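Local coordinates for protein putative glutathionylspermidine synthase (Methylobacillus flagellatus, PDB 3N6X) that is a putative glutathionylspermidine synthase of the circularly permuted ATP-grasp family and probably acts as an ATP-dependent ligase, at residues A[97-102]-A[139-144]; A[218-223]-A[270-275]. All coordinates share one frame; numbering follows the deposited sequence.

Interaction 1: residues A[97-102]-A[139-144]; sequences ALNMFL and GVYAHI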
loop_
_atom_site.group_PDB
_atom_site.type_symbol
_atom_site.label_atom_id
_atom_site.label_comp_id
_atom_site.label_asym_id
_atom_site.label_seq_id
_atom_site.Cartn_x
_atom_site.Cartn_y
_atom_site.Cartn_z
ATOM N N ALA A 97 -11.493 -5.091 -10.357
ATOM C CA ALA A 97 -12.506 -5.954 -9.723
ATOM C C ALA A 97 -12.928 -5.398 -8.351
ATOM O O ALA A 97 -14.106 -5.427 -8.023
ATOM C CB ALA A 97 -11.972 -7.369 -9.577
ATOM N N LEU A 98 -11.973 -4.825 -7.590
ATOM C CA LEU A 98 -12.251 -4.207 -6.285
ATOM C C LEU A 98 -13.165 -2.978 -6.425
ATOM O O LEU A 98 -14.115 -2.836 -5.648
ATOM C CB LEU A 98 -10.946 -3.851 -5.552
ATOM C CG LEU A 98 -10.219 -5.044 -4.866
ATOM C CD1 LEU A 98 -8.766 -4.692 -4.542
ATOM C CD2 LEU A 98 -10.945 -5.479 -3.578
ATOM N N ASN A 99 -12.933 -2.143 -7.471
ATOM C CA ASN A 99 -13.774 -0.972 -7.772
ATOM C C ASN A 99 -15.145 -1.374 -8.286
ATOM O O ASN A 99 -16.128 -0.725 -7.959
ATOM C CB ASN A 99 -13.076 -0.021 -8.766
ATOM C CG ASN A 99 -12.216 1.014 -8.074
ATOM O OD1 ASN A 99 -12.636 1.662 -7.105
ATOM N ND2 ASN A 99 -10.973 1.150 -8.511
HETATM N N MSE A 100 -15.219 -2.442 -9.089
HETATM C CA MSE A 100 -16.499 -2.947 -9.579
HETATM C C MSE A 100 -17.301 -3.608 -8.441
HETATM O O MSE A 100 -18.521 -3.457 -8.381
HETATM C CB MSE A 100 -16.286 -3.903 -10.739
HETATM C CG MSE A 100 -15.761 -3.201 -11.972
HETATM SE SE MSE A 100 -15.391 -4.419 -13.400
HETATM C CE MSE A 100 -17.225 -4.624 -14.013
ATOM N N PHE A 101 -16.596 -4.258 -7.497
ATOM C CA PHE A 101 -17.210 -4.834 -6.300
ATOM C C PHE A 101 -17.850 -3.733 -5.456
ATOM O O PHE A 101 -19.004 -3.870 -5.051
ATOM C CB PHE A 101 -16.171 -5.610 -5.462
ATOM C CG PHE A 101 -16.661 -5.955 -4.076
ATOM C CD1 PHE A 101 -17.646 -6.924 -3.889
ATOM C CD2 PHE A 101 -16.164 -5.293 -2.961
ATOM C CE1 PHE A 101 -18.130 -7.217 -2.610
ATOM C CE2 PHE A 101 -16.655 -5.575 -1.679
ATOM C CZ PHE A 101 -17.627 -6.547 -1.509
ATOM N N LEU A 102 -17.110 -2.612 -5.239
ATOM C CA LEU A 102 -17.583 -1.458 -4.454
ATOM C C LEU A 102 -18.800 -0.778 -5.088
ATOM O O LEU A 102 -19.751 -0.471 -4.385
ATOM C CB LEU A 102 -16.442 -0.461 -4.179
ATOM C CG LEU A 102 -15.437 -0.937 -3.120
ATOM C CD1 LEU A 102 -14.119 -0.163 -3.212
ATOM C CD2 LEU A 102 -16.038 -0.852 -1.695
ATOM N N GLY A 139 -17.494 5.820 -11.500
ATOM C CA GLY A 139 -17.600 4.579 -10.732
ATOM C C GLY A 139 -16.312 4.206 -10.011
ATOM O O GLY A 139 -16.087 3.030 -9.686
ATOM N N VAL A 140 -15.448 5.202 -9.762
ATOM C CA VAL A 140 -14.176 4.985 -9.080
ATOM C C VAL A 140 -14.320 5.224 -7.585
ATOM O O VAL A 140 -14.719 6.311 -7.169
ATOM C CB VAL A 140 -13.032 5.839 -9.707
ATOM C CG1 VAL A 140 -11.714 5.637 -8.954
ATOM C CG2 VAL A 140 -12.863 5.512 -11.196
ATOM N N TYR A 141 -13.981 4.215 -6.774
ATOM C CA TYR A 141 -14.040 4.328 -5.313
ATOM C C TYR A 141 -12.654 4.441 -4.745
ATOM O O TYR A 141 -12.419 5.273 -3.866
ATOM C CB TYR A 141 -14.767 3.131 -4.695
ATOM C CG TYR A 141 -16.262 3.140 -4.934
ATOM C CD1 TYR A 141 -16.796 2.751 -6.166
ATOM C CD2 TYR A 141 -17.151 3.522 -3.925
ATOM C CE1 TYR A 141 -18.171 2.796 -6.404
ATOM C CE2 TYR A 141 -18.537 3.538 -4.145
ATOM C CZ TYR A 141 -19.041 3.152 -5.379
ATOM O OH TYR A 141 -20.400 3.141 -5.600
ATOM N N ALA A 142 -11.726 3.582 -5.232
ATOM C CA ALA A 142 -10.343 3.580 -4.801
ATOM C C ALA A 142 -9.505 4.221 -5.888
ATOM O O ALA A 142 -9.013 3.530 -6.790
ATOM C CB ALA A 142 -9.864 2.149 -4.532
ATOM N N HIS A 143 -9.379 5.561 -5.826
ATOM C CA HIS A 143 -8.590 6.375 -6.774
ATOM C C HIS A 143 -7.128 6.009 -6.627
ATOM O O HIS A 143 -6.387 6.002 -7.607
ATOM C CB HIS A 143 -8.831 7.888 -6.514
ATOM C CG HIS A 143 -10.276 8.261 -6.604
ATOM N ND1 HIS A 143 -11.171 7.928 -5.596
ATOM C CD2 HIS A 143 -10.961 8.821 -7.627
ATOM C CE1 HIS A 143 -12.364 8.330 -6.024
ATOM N NE2 HIS A 143 -12.289 8.874 -7.241
ATOM N N ILE A 144 -6.725 5.644 -5.391
ATOM C CA ILE A 144 -5.401 5.116 -5.089
ATOM C C ILE A 144 -5.575 3.786 -4.342
ATOM O O ILE A 144 -6.264 3.734 -3.308
ATOM C CB ILE A 144 -4.534 6.095 -4.265
ATOM C CG1 ILE A 144 -4.546 7.521 -4.860
ATOM C CG2 ILE A 144 -3.084 5.540 -4.095
ATOM C CD1 ILE A 144 -3.839 8.519 -4.010
HETATM O O HOH W 1 -16.559 0.636 -10.841
#
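Asn99 and Tyr141 mark the point where helix 81-105 comes nearest to the irregular chain 139-144, their CA atoms 5.8 Å apart. With no strand or second helix opposite, no backbone register is set up beyond this single point, and across this contact the direct polar grip comes from one side chain. Asn99 OD1 accepts two consecutive backbone N-H groups and uses them differently. The N-H of Ala142, 2.8 Å from Asn99 OD1, lies in the plane of the amide and meets a lone pair almost head-on, with 176° at the hydrogen. Tyr141 N, 2.9 Å from the same OD1, approaches from above that plane in a more bent bond (151°). Replacing this residue with a leucine would probably leave the N-H groups of Tyr141 and Ala142 without their shared acceptor, and this part of the loop less firmly tied to the helix.

One turn along the helix, Leu102 supplies the apolar half. Its CB sits over one face of the Tyr141 ring, offset toward the rim, in a CH-pi contact 3.9 Å from the ring centroid. Tyr141 CG is anti to the carbonyl carbon (chi1 -72°), which brings it to 3.7 Å from Leu102 CB. Leu102 CD1 meanwhile packs on Tyr141 CB. A water donates to Gly139 O at 2.7 Å and, weakly, to Asn99 O, bridging the two backbones.

Beyond the pair, Asn99 and Val140 both touch Ser435 of strand 423-435. This buried contact joins helix 81-105 to the loop that leads into strand 144-151 in a protein of the ATP-grasp clan.

Interaction 2: residues A[218-223]-A[270-275]; sequences PTVVLL and VDVIYR
Strands 220-223 and 272-275 run side by side as parallel neighbours, buried in a six-stranded mixed sheet. Three backbone bonds join the regular part: Val221 N to Val272 O, Tyr274 N to Val221 O at 2.9 Å, and Leu223 N to Tyr274 O. Alternate CA-H groups, of Val220 and Leu222, also point at Val272 O and Tyr274 O.

At the irregular lead-in, formed by Thr219 and Asp271, the pattern changes. Thr219 O receives both Asp271 N, at 3.0 Å, and Val272 N, at 3.1 Å, and Asp271 has helix-like backbone angles (-98°/-35°), consistent with a beta bulge interrupting strand 268-275. Asp271 closes this corner with its own side chain: OD2 takes the N-H of Thr219 at 2.9 Å through its anti lone pair, in a nearly straight bond (170°).

Strand 220-223 also pairs with strand 245-247, reached through helix 232-242, giving a beta-alpha-beta crossover consistent with an alpha/beta subdomain in this ATP-grasp family protein.

On the face bearing Val220, Val272, Leu222 and Tyr274, helices 199-209 and 232-242 cover the sheet. Leu222 lies alongside Tyr274, its CD1 3.6 Å from Tyr274 CD2, while the phenol oxygen bonds to Arg276. The other face carries Val221, Ile273 and Leu223. Val270, just before the bulge-like break, reaches Val221 from beside it, its CG1 meeting Val221 CG2 tip to tip at 3.7 Å, and Ile273 CG1 flanks the same Val221 methyl, which is wedged between its own backbone N and carbonyl carbon. Next to them Leu223 CB presses on Ile273 CG2 at 3.6 Å. Arg275 turns from this row to bond Asn311 O and Ala312 O.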
loop_
_atom_site.group_PDB
_atom_site.type_symbol
_atom_site.label_atom_id
_atom_site.label_comp_id
_atom_site.label_asym_id
_atom_site.label_seq_id
_atom_site.Cartn_x
_atom_site.Cartn_y
_atom_site.Cartn_z
ATOM N N PRO A 218 -11.485 21.914 -12.588
ATOM C CA PRO A 218 -11.709 21.588 -11.171
ATOM C C PRO A 218 -10.634 22.076 -10.231
ATOM O O PRO A 218 -9.456 22.025 -10.552
ATOM C CB PRO A 218 -11.821 20.064 -11.166
ATOM C CG PRO A 218 -11.147 19.627 -12.408
ATOM C CD PRO A 218 -11.331 20.696 -13.410
ATOM N N THR A 219 -11.057 22.575 -9.067
ATOM C CA THR A 219 -10.160 22.973 -8.012
ATOM C C THR A 219 -9.949 21.739 -7.130
ATOM O O THR A 219 -10.920 21.132 -6.691
ATOM C CB THR A 219 -10.752 24.166 -7.241
ATOM O OG1 THR A 219 -10.834 25.285 -8.125
ATOM C CG2 THR A 219 -9.932 24.538 -6.006
ATOM N N VAL A 220 -8.691 21.355 -6.909
ATOM C CA VAL A 220 -8.341 20.175 -6.116
ATOM C C VAL A 220 -7.583 20.595 -4.862
ATOM O O VAL A 220 -6.668 21.404 -4.945
ATOM C CB VAL A 220 -7.524 19.139 -6.951
ATOM C CG1 VAL A 220 -7.299 17.846 -6.163
ATOM C CG2 VAL A 220 -8.192 18.848 -8.294
ATOM N N VAL A 221 -7.973 20.059 -3.701
ATOM C CA VAL A 221 -7.282 20.318 -2.436
ATOM C C VAL A 221 -6.951 18.974 -1.757
ATOM O O VAL A 221 -7.546 17.951 -2.100
ATOM C CB VAL A 221 -8.084 21.261 -1.476
ATOM C CG1 VAL A 221 -8.406 22.605 -2.138
ATOM C CG2 VAL A 221 -9.350 20.584 -0.954
ATOM N N LEU A 222 -6.001 18.980 -0.821
ATOM C CA LEU A 222 -5.685 17.798 -0.026
ATOM C C LEU A 222 -6.139 18.059 1.422
ATOM O O LEU A 222 -5.579 18.934 2.095
ATOM C CB LEU A 222 -4.179 17.469 -0.073
ATOM C CG LEU A 222 -3.764 16.025 0.354
ATOM C CD1 LEU A 222 -2.359 15.709 -0.124
ATOM C CD2 LEU A 222 -3.840 15.832 1.878
ATOM N N LEU A 223 -7.179 17.325 1.885
ATOM C CA LEU A 223 -7.678 17.464 3.259
ATOM C C LEU A 223 -6.856 16.590 4.235
ATOM O O LEU A 223 -6.846 15.367 4.118
ATOM C CB LEU A 223 -9.181 17.156 3.329
ATOM C CG LEU A 223 -9.832 17.073 4.709
ATOM C CD1 LEU A 223 -9.854 18.443 5.414
ATOM C CD2 LEU A 223 -11.238 16.513 4.604
ATOM N N VAL A 270 -14.496 24.276 -4.033
ATOM C CA VAL A 270 -13.634 23.095 -4.113
ATOM C C VAL A 270 -14.393 22.004 -4.841
ATOM O O VAL A 270 -15.530 21.694 -4.466
ATOM C CB VAL A 270 -13.161 22.645 -2.708
ATOM C CG1 VAL A 270 -12.522 21.255 -2.758
ATOM C CG2 VAL A 270 -12.193 23.671 -2.100
ATOM N N ASP A 271 -13.801 21.452 -5.919
ATOM C CA ASP A 271 -14.491 20.440 -6.717
ATOM C C ASP A 271 -14.090 19.014 -6.372
ATOM O O ASP A 271 -14.931 18.110 -6.439
ATOM C CB ASP A 271 -14.327 20.725 -8.217
ATOM C CG ASP A 271 -14.795 22.127 -8.586
ATOM O OD1 ASP A 271 -16.014 22.412 -8.426
ATOM O OD2 ASP A 271 -13.938 22.962 -8.945
ATOM N N VAL A 272 -12.805 18.803 -6.026
ATOM C CA VAL A 272 -12.282 17.478 -5.691
ATOM C C VAL A 272 -11.446 17.569 -4.423
ATOM O O VAL A 272 -10.561 18.422 -4.329
ATOM C CB VAL A 272 -11.462 16.831 -6.863
ATOM C CG1 VAL A 272 -11.038 15.403 -6.517
ATOM C CG2 VAL A 272 -12.239 16.862 -8.184
ATOM N N ILE A 273 -11.711 16.681 -3.453
ATOM C CA ILE A 273 -10.923 16.608 -2.218
ATOM C C ILE A 273 -10.188 15.276 -2.165
ATOM O O ILE A 273 -10.826 14.210 -2.140
ATOM C CB ILE A 273 -11.800 16.802 -0.944
ATOM C CG1 ILE A 273 -12.436 18.202 -0.893
ATOM C CG2 ILE A 273 -10.984 16.510 0.328
ATOM C CD1 ILE A 273 -13.697 18.282 0.030
ATOM N N TYR A 274 -8.861 15.330 -2.150
ATOM C CA TYR A 274 -8.045 14.156 -1.950
ATOM C C TYR A 274 -7.985 13.998 -0.445
ATOM O O TYR A 274 -7.322 14.784 0.231
ATOM C CB TYR A 274 -6.649 14.369 -2.582
ATOM C CG TYR A 274 -5.600 13.318 -2.266
ATOM C CD1 TYR A 274 -5.962 11.999 -1.997
ATOM C CD2 TYR A 274 -4.245 13.610 -2.367
ATOM C CE1 TYR A 274 -5.002 11.032 -1.695
ATOM C CE2 TYR A 274 -3.273 12.643 -2.100
ATOM C CZ TYR A 274 -3.656 11.358 -1.752
ATOM O OH TYR A 274 -2.698 10.404 -1.476
ATOM N N ARG A 275 -8.835 13.112 0.105
ATOM C CA ARG A 275 -8.933 12.991 1.563
ATOM C C ARG A 275 -7.890 12.077 2.173
ATOM O O ARG A 275 -7.745 10.923 1.755
ATOM C CB ARG A 275 -10.376 12.633 2.037
ATOM C CG ARG A 275 -10.920 11.313 1.520
ATOM C CD ARG A 275 -11.620 10.519 2.607
ATOM N NE ARG A 275 -12.042 9.203 2.120
ATOM C CZ ARG A 275 -11.578 8.047 2.594
ATOM N NH1 ARG A 275 -10.712 8.034 3.601
ATOM N NH2 ARG A 275 -11.996 6.893 2.080
#

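Both interactions are buried, yet they join different elements: interaction 1 ties a helix to the loop leading into the nine-stranded sheet, whereas interaction 2 lies within the six-stranded sheet. The first relies on one side-chain oxygen reading an irregular backbone; in the second, repeating backbone bonds do most of the work and a side-chain oxygen serves only at the irregular end, where the strand is probably bulged. Interaction 2 also buries about twice the surface. Their centres are about 19 Å apart, but they meet where Ile144 CD1 packs 3.4 Å from Tyr274 OH. Residues Asn311 and Ala312, after strand 308-310, bond to both 139-144 and Arg275, so one loop connects the two regions.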